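Local coordinates for Lmo1076 protein (Listeria monocytogenes serovar 1/2a, PDB 5JQC), which is a putative secreted autolysin of the bacterial cell wall, possibly with amidase activity, seen here as its segment of three GW (SH3-like) domains, at residues G36-S39 against G40-T44; A234-R238 against G239-Q243. All blocks are in the same frame, centred on the assembly; numbering follows the deposited sequence.

Contact 1: G36-S39 against G40-T44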
loop_
_atom_site.group_PDB
_atom_site.type_symbol
_atom_site.label_atom_id
_atom_site.label_comp_id
_atom_site.label_asym_id
_atom_site.label_seq_id
_atom_site.Cartn_x
_atom_site.Cartn_y
_atom_site.Cartn_z
ATOM N N GLY A 36 12.481 -35.478 5.994
ATOM C CA GLY A 36 11.689 -36.052 7.065
ATOM C C GLY A 36 11.129 -34.996 8.001
ATOM O O GLY A 36 11.694 -33.910 8.147
ATOM N N VAL A 37 9.999 -35.325 8.624
ATOM C CA VAL A 37 9.432 -34.551 9.724
ATOM C C VAL A 37 9.762 -35.281 11.015
ATOM O O VAL A 37 9.645 -36.511 11.087
ATOM C CB VAL A 37 7.910 -34.367 9.553
ATOM C CG1 VAL A 37 7.337 -33.483 10.661
ATOM C CG2 VAL A 37 7.583 -33.793 8.175
ATOM N N TYR A 38 10.186 -34.537 12.036
ATOM C CA TYR A 38 10.663 -35.137 13.273
ATOM C C TYR A 38 10.025 -34.428 14.461
ATOM O O TYR A 38 9.595 -33.274 14.368
ATOM C CB TYR A 38 12.199 -35.086 13.362
ATOM C CG TYR A 38 12.900 -35.822 12.226
ATOM C CD1 TYR A 38 13.169 -35.187 11.013
ATOM C CD2 TYR A 38 13.289 -37.155 12.367
ATOM C CE1 TYR A 38 13.808 -35.860 9.969
ATOM C CE2 TYR A 38 13.929 -37.835 11.329
ATOM C CZ TYR A 38 14.181 -37.183 10.132
ATOM O OH TYR A 38 14.810 -37.849 9.094
ATOM N N SER A 39 9.943 -35.146 15.582
ATOM C CA SER A 39 9.446 -34.526 16.801
ATOM C C SER A 39 10.353 -33.392 17.258
ATOM O O SER A 39 9.903 -32.490 17.973
ATOM C CB SER A 39 9.313 -35.575 17.906
ATOM O OG SER A 39 10.579 -36.060 18.326
ATOM N N GLY A 40 11.626 -33.426 16.874
ATOM C CA GLY A 40 12.564 -32.402 17.280
ATOM C C GLY A 40 13.573 -32.147 16.187
ATOM O O GLY A 40 13.508 -32.768 15.125
ATOM N N ILE A 41 14.493 -31.215 16.429
ATOM C CA ILE A 41 15.601 -31.009 15.514
ATOM C C ILE A 41 16.269 -32.349 15.259
ATOM O O ILE A 41 16.604 -33.078 16.201
ATOM C CB ILE A 41 16.592 -29.997 16.104
ATOM C CG1 ILE A 41 15.907 -28.650 16.336
ATOM C CG2 ILE A 41 17.794 -29.820 15.196
ATOM C CD1 ILE A 41 16.663 -27.748 17.295
ATOM N N TYR A 42 16.475 -32.675 13.983
ATOM C CA TYR A 42 16.887 -34.019 13.598
ATOM C C TYR A 42 18.125 -34.496 14.355
ATOM O O TYR A 42 19.105 -33.761 14.528
ATOM C CB TYR A 42 17.142 -34.063 12.104
ATOM C CG TYR A 42 17.727 -35.365 11.616
ATOM C CD1 TYR A 42 16.986 -36.538 11.667
ATOM C CD2 TYR A 42 19.010 -35.414 11.079
ATOM C CE1 TYR A 42 17.509 -37.735 11.202
ATOM C CE2 TYR A 42 19.549 -36.607 10.607
ATOM C CZ TYR A 42 18.790 -37.765 10.672
ATOM O OH TYR A 42 19.319 -38.954 10.212
ATOM N N ASN A 43 18.048 -35.742 14.833
ATOM C CA ASN A 43 19.186 -36.481 15.386
ATOM C C ASN A 43 19.801 -35.785 16.604
ATOM O O ASN A 43 21.018 -35.821 16.822
ATOM C CB ASN A 43 20.252 -36.745 14.319
ATOM C CG ASN A 43 21.237 -37.812 14.757
ATOM O OD1 ASN A 43 20.852 -38.757 15.441
ATOM N ND2 ASN A 43 22.515 -37.646 14.409
ATOM N N THR A 44 18.950 -35.156 17.413
ATOM C CA THR A 44 19.365 -34.572 18.678
ATOM C C THR A 44 18.962 -35.422 19.877
ATOM O O THR A 44 19.484 -35.204 20.979
ATOM C CB THR A 44 18.779 -33.161 18.817
ATOM O OG1 THR A 44 17.355 -33.231 18.677
ATOM C CG2 THR A 44 19.324 -32.271 17.712
#

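Contact 2: A234-R238 against G239-Q243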
loop_
_atom_site.group_PDB
_atom_site.type_symbol
_atom_site.label_atom_id
_atom_site.label_comp_id
_atom_site.label_asym_id
_atom_site.label_seq_id
_atom_site.Cartn_x
_atom_site.Cartn_y
_atom_site.Cartn_z
ATOM N N ALA A 234 -8.596 29.106 1.493
ATOM C CA ALA A 234 -8.220 27.721 1.735
ATOM C C ALA A 234 -6.717 27.567 1.533
ATOM O O ALA A 234 -6.126 28.204 0.654
ATOM C CB ALA A 234 -8.985 26.766 0.807
ATOM N N LYS A 235 -6.092 26.733 2.364
ATOM C CA LYS A 235 -4.666 26.461 2.226
ATOM C C LYS A 235 -4.447 24.974 1.987
ATOM O O LYS A 235 -4.963 24.138 2.738
ATOM C CB LYS A 235 -3.887 26.928 3.466
ATOM C CG LYS A 235 -2.367 26.831 3.322
ATOM C CD LYS A 235 -1.628 27.546 4.457
ATOM C CE LYS A 235 -2.190 27.200 5.867
ATOM N NZ LYS A 235 -1.719 25.893 6.452
ATOM N N THR A 236 -3.712 24.647 0.919
ATOM C CA THR A 236 -3.132 23.318 0.719
ATOM C C THR A 236 -1.611 23.421 0.725
ATOM O O THR A 236 -1.030 24.515 0.684
ATOM C CB THR A 236 -3.569 22.668 -0.596
ATOM O OG1 THR A 236 -3.032 23.419 -1.695
ATOM C CG2 THR A 236 -5.062 22.583 -0.711
ATOM N N ALA A 237 -0.975 22.249 0.746
ATOM C CA ALA A 237 0.476 22.168 0.649
ATOM C C ALA A 237 1.030 22.989 -0.515
ATOM O O ALA A 237 2.145 23.511 -0.418
ATOM C CB ALA A 237 0.889 20.704 0.504
ATOM N N ARG A 238 0.266 23.146 -1.594
ATOM C CA ARG A 238 0.703 23.876 -2.774
ATOM C C ARG A 238 0.481 25.387 -2.708
ATOM O O ARG A 238 1.060 26.107 -3.531
ATOM C CB ARG A 238 -0.013 23.328 -4.010
ATOM C CG ARG A 238 0.244 21.848 -4.225
ATOM C CD ARG A 238 -0.029 21.394 -5.651
ATOM N NE ARG A 238 1.063 20.574 -6.161
ATOM C CZ ARG A 238 1.290 19.318 -5.786
ATOM N NH1 ARG A 238 0.495 18.711 -4.896
ATOM N NH2 ARG A 238 2.318 18.665 -6.303
ATOM N N GLY A 239 -0.351 25.895 -1.798
ATOM C CA GLY A 239 -0.509 27.338 -1.714
ATOM C C GLY A 239 -1.785 27.742 -0.991
ATOM O O GLY A 239 -2.355 26.973 -0.216
ATOM N N THR A 240 -2.187 28.985 -1.241
ATOM C CA THR A 240 -3.386 29.558 -0.654
ATOM C C THR A 240 -4.284 30.083 -1.761
ATOM O O THR A 240 -3.827 30.809 -2.656
ATOM C CB THR A 240 -3.048 30.676 0.331
ATOM O OG1 THR A 240 -2.212 30.159 1.373
ATOM C CG2 THR A 240 -4.310 31.222 0.943
ATOM N N TRP A 241 -5.565 29.726 -1.676
ATOM C CA TRP A 241 -6.547 29.949 -2.724
ATOM C C TRP A 241 -7.681 30.804 -2.171
ATOM O O TRP A 241 -8.097 30.637 -1.021
ATOM C CB TRP A 241 -7.046 28.590 -3.238
ATOM C CG TRP A 241 -5.865 27.619 -3.401
ATOM C CD1 TRP A 241 -5.345 26.767 -2.448
ATOM C CD2 TRP A 241 -5.035 27.466 -4.558
ATOM N NE1 TRP A 241 -4.259 26.088 -2.957
ATOM C CE2 TRP A 241 -4.052 26.494 -4.247
ATOM C CE3 TRP A 241 -5.035 28.044 -5.832
ATOM C CZ2 TRP A 241 -3.090 26.091 -5.159
ATOM C CZ3 TRP A 241 -4.077 27.636 -6.743
ATOM C CH2 TRP A 241 -3.115 26.673 -6.399
ATOM N N TYR A 242 -8.149 31.746 -2.978
ATOM C CA TYR A 242 -9.269 32.603 -2.613
ATOM C C TYR A 242 -10.457 32.247 -3.490
ATOM O O TYR A 242 -10.308 32.122 -4.706
ATOM C CB TYR A 242 -8.915 34.085 -2.786
ATOM C CG TYR A 242 -7.958 34.598 -1.749
ATOM C CD1 TYR A 242 -7.693 33.852 -0.619
ATOM C CD2 TYR A 242 -7.327 35.828 -1.891
ATOM C CE1 TYR A 242 -6.834 34.301 0.349
ATOM C CE2 TYR A 242 -6.450 36.289 -0.920
ATOM C CZ TYR A 242 -6.210 35.515 0.199
ATOM O OH TYR A 242 -5.353 35.939 1.192
ATOM N N GLN A 243 -11.628 32.080 -2.885
ATOM C CA GLN A 243 -12.858 31.977 -3.656
ATOM C C GLN A 243 -13.409 33.391 -3.795
ATOM O O GLN A 243 -13.548 34.098 -2.794
ATOM C CB GLN A 243 -13.867 31.039 -2.987
ATOM C CG GLN A 243 -14.974 30.574 -3.948
ATOM C CD GLN A 243 -16.064 29.763 -3.260
ATOM O OE1 GLN A 243 -16.471 30.078 -2.145
ATOM N NE2 GLN A 243 -16.542 28.718 -3.922
#

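Contact 1: G36-S39 against G40-T44
The ring of Y38 has CD1 of Y42 over one face, 3.2 Å above its plane and displaced toward the rim. The Y42 ring meets Y38 in another way: CD2 of Y38 lies at its edge, in plane, while one face has CB of N43 over its centre. The planes are turned 54° against each other. The two side chains run side by side and point the same way. CZ of Y38 is 3.3 Å from CD1 of Y42. The rings reach this position from different first torsions: CG of Y38 is anti to its carbonyl carbon (chi1 -60°), that of Y42 anti to its backbone N (chi1 173°). Between them the chain bends through S39 and G40, and the carbonyl O of G40 comes 3.2 Å from CB of Y38. In the type II turn from I41 to T44, OG1 of T44 makes a hydrogen bond of 2.6 Å to O of I41, in the carbonyl plane. I41 itself packs on W76 and W88 of the first GW domain. The tyrosine pair is thus a van der Waals contact between rings, without a polar bond between the two side chains.

Contact 2: A234-R238 against G239-Q243
W241 and A234 pair across a two-residue beta hairpin in the third GW domain, closed by a type I turn from T236 to G239. A234 and W241 form an antiparallel hydrogen-bonded pair: N of A234 donates to O of W241 at 3.0 Å, and N of W241 returns a bond of 2.8 Å to O of A234. T236 and G239 pair likewise. N of T236 meets O of G239, and N of G239 meets O of T236, each at 2.9 Å. K235 and T240 lie between as a non-hydrogen-bonded pair. Their backbones bond outward instead, K235 with Q183 and S184, T240 with Y256. CG of K235 passes 3.9 Å from OG1 of T240, and CA of K235 makes a CA-H...O contact with O of G239. R238 sends NH1 into a salt bridge with D180, outside the hairpin. K235 and T240 are on one face of the hairpin; A234, T236 and W241 are on the opposite one, where the indole also packs on W253 and Y207. OG1 of T236, between N and carbonyl carbon (chi1 66°), takes a weak bond from N of R238. It also accepts a hydrogen bond from NE1 of W241 at 3.2 Å, with the oxygen close to the ring plane.

In the fold
From the N terminus, contact 1 comes first, in the first GW domain. It marks the turn out of the short strand 36-37, in the long loop between strands 19-29 and 62-71 of the domain's main sheet. The middle GW domain follows and takes part in neither contact. Contact 2 comes in the third domain, where it closes the hairpin of strands 226-236 and 239-246 in the four-stranded sheet. The contacts are in series, neither nesting nor crossing. The centres of contact 1 and contact 2 are about 66 Å apart, on opposite sides of the chain's centre. Each therefore ties together parts of its own domain: contact 1 links the end of strand 36-37 to the loop leading on toward strand 53-54, contact 2 two neighbouring strands.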